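PDB 6NTR: ATP/GTP-binding site-containing protein A, which functions in the periplasm of Brucella abortus to maintain cell envelope integrity. Local coordinates for residues 132-137 / 211-216. Sequence-based numbering, arbitrary orientation.
Sequences ELIGKA and FKLYRN
Segment 132-137, part of helix 126-138, crosses segment 211-214, the later part of strand 207-214, almost at a right angle, the two directions making 80° and the axes passing 10.2 Å apart. The nearest pair of CA atoms across the two segments is Ile-134 and Arg-215, 6.4 Å apart. Two neighbouring helix residues, Leu-133 and Ile-134, carry the helix side of the contact. Leu-133 has CG anti to its backbone N (chi1 166°) and meets the strand tip to tip: its CG lies 3.9 Å from CD2 of Leu-213, whose own CG is also anti to N. The other approach of Leu-133 is by CD2, which sits 4.0 Å from Phe-211 CZ, at the ring edge and in its plane. In Phe-211, chi1 61° sets CG in the crowded position between N and the carbonyl carbon and swings the ring toward the helix, so that CZ reaches Leu-133 although CB itself does not point at it. Ile-134 packs farther along, toward Arg-215: its CD1 lies 3.5 Å from Arg-215 O, while CG1 is 4.3 Å from Leu-213 CD2. CG of Arg-215 touches CG2 of Ile-134 (4.2 Å); its guanidinium extends away from segment 132-137, NH1 making a long, weak ion pair with Glu-138. Leu-133 also touches Ile-192 and Tyr-144, while Val-3 and Leu-5 border Ile-134. Helix 126-138 thus packs against strands 187-195 and 207-214 of the beta-barrel-like fold. No hydrogen bond or salt bridge joins the segments; the 237 Å² contact rests on apolar side-chain packing, with Ile-134 CD1 meeting the Arg-215 carbonyl by van der Waals contact alone.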
# COMPACT_ATOMS: atom_id res chain seq x y z
N GLU A 132 8.64 7.77 -7.87
CA GLU A 132 10.08 7.73 -7.63
C GLU A 132 10.61 6.31 -7.67
O GLU A 132 11.74 6.07 -8.08
CB GLU A 132 10.37 8.36 -6.28
CG GLU A 132 11.78 8.34 -5.88
CD GLU A 132 11.90 8.75 -4.44
OE1 GLU A 132 11.34 8.01 -3.59
OE2 GLU A 132 12.52 9.80 -4.17
N LEU A 133 9.82 5.36 -7.18
CA LEU A 133 10.22 3.97 -7.25
C LEU A 133 10.39 3.53 -8.69
O LEU A 133 11.38 2.89 -9.04
CB LEU A 133 9.18 3.11 -6.53
CG LEU A 133 9.14 1.60 -6.68
CD1 LEU A 133 10.50 0.96 -6.69
CD2 LEU A 133 8.36 1.08 -5.52
N ILE A 134 9.44 3.90 -9.56
CA ILE A 134 9.54 3.52 -10.97
C ILE A 134 10.74 4.19 -11.62
O ILE A 134 11.52 3.55 -12.33
CB ILE A 134 8.25 3.86 -11.74
CG1 ILE A 134 7.06 3.09 -11.18
CG2 ILE A 134 8.39 3.53 -13.20
CD1 ILE A 134 5.73 3.60 -11.67
N GLY A 135 10.91 5.49 -11.39
CA GLY A 135 12.00 6.23 -11.99
C GLY A 135 13.34 5.63 -11.61
O GLY A 135 14.13 5.25 -12.47
N LYS A 136 13.59 5.53 -10.31
CA LYS A 136 14.81 4.91 -9.84
C LYS A 136 14.99 3.54 -10.48
O LYS A 136 16.08 3.19 -10.94
CB LYS A 136 14.79 4.82 -8.31
CG LYS A 136 14.73 6.22 -7.69
CD LYS A 136 15.30 6.30 -6.29
CE LYS A 136 15.56 7.76 -5.90
NZ LYS A 136 16.42 7.93 -4.69
N ALA A 137 13.91 2.76 -10.58
CA ALA A 137 14.01 1.44 -11.19
C ALA A 137 14.36 1.53 -12.66
O ALA A 137 15.21 0.78 -13.15
CB ALA A 137 12.70 0.69 -11.01
N PHE A 211 6.59 -7.29 -3.96
CA PHE A 211 5.67 -7.29 -5.07
C PHE A 211 6.37 -7.20 -6.41
O PHE A 211 7.50 -6.81 -6.48
CB PHE A 211 4.65 -6.14 -4.91
CG PHE A 211 5.25 -4.77 -4.89
CD1 PHE A 211 5.69 -4.22 -3.72
CD2 PHE A 211 5.36 -4.03 -6.03
CE1 PHE A 211 6.24 -2.97 -3.69
CE2 PHE A 211 5.92 -2.79 -6.01
CZ PHE A 211 6.36 -2.26 -4.84
N LYS A 212 5.65 -7.55 -7.46
CA LYS A 212 6.14 -7.46 -8.82
C LYS A 212 5.49 -6.20 -9.39
O LYS A 212 4.28 -6.10 -9.40
CB LYS A 212 5.72 -8.67 -9.62
CG LYS A 212 6.52 -9.92 -9.32
CD LYS A 212 5.95 -11.12 -10.03
CE LYS A 212 6.91 -12.30 -10.02
NZ LYS A 212 7.80 -12.32 -8.84
N LEU A 213 6.27 -5.25 -9.86
CA LEU A 213 5.75 -3.99 -10.34
C LEU A 213 5.94 -3.67 -11.81
O LEU A 213 7.01 -3.87 -12.35
CB LEU A 213 6.36 -2.89 -9.49
CG LEU A 213 6.41 -1.45 -9.95
CD1 LEU A 213 5.13 -0.73 -9.57
CD2 LEU A 213 7.58 -0.75 -9.31
N TYR A 214 4.89 -3.16 -12.44
CA TYR A 214 4.89 -2.76 -13.84
C TYR A 214 5.30 -1.30 -13.97
O TYR A 214 5.15 -0.51 -13.04
CB TYR A 214 3.52 -2.95 -14.48
CG TYR A 214 3.15 -4.39 -14.67
CD1 TYR A 214 2.72 -5.15 -13.60
CD2 TYR A 214 3.26 -4.99 -15.91
CE1 TYR A 214 2.40 -6.48 -13.75
CE2 TYR A 214 2.95 -6.32 -16.07
CZ TYR A 214 2.52 -7.06 -14.99
OH TYR A 214 2.20 -8.39 -15.14
N ARG A 215 5.80 -0.94 -15.15
CA ARG A 215 6.15 0.45 -15.41
C ARG A 215 4.95 1.40 -15.26
O ARG A 215 5.14 2.59 -15.00
CB ARG A 215 6.75 0.57 -16.81
CG ARG A 215 7.87 1.55 -16.92
CD ARG A 215 8.79 1.13 -18.05
NE ARG A 215 8.17 1.20 -19.37
CZ ARG A 215 8.61 1.98 -20.36
NH1 ARG A 215 9.68 2.73 -20.19
NH2 ARG A 215 7.99 1.98 -21.53
N ASN A 216 3.72 0.90 -15.43
CA ASN A 216 2.52 1.73 -15.40
C ASN A 216 1.85 1.74 -14.04
O ASN A 216 0.68 2.13 -13.94
CB ASN A 216 1.52 1.27 -16.46
CG ASN A 216 1.10 -0.18 -16.28
OD1 ASN A 216 1.33 -0.77 -15.24
ND2 ASN A 216 0.46 -0.74 -17.30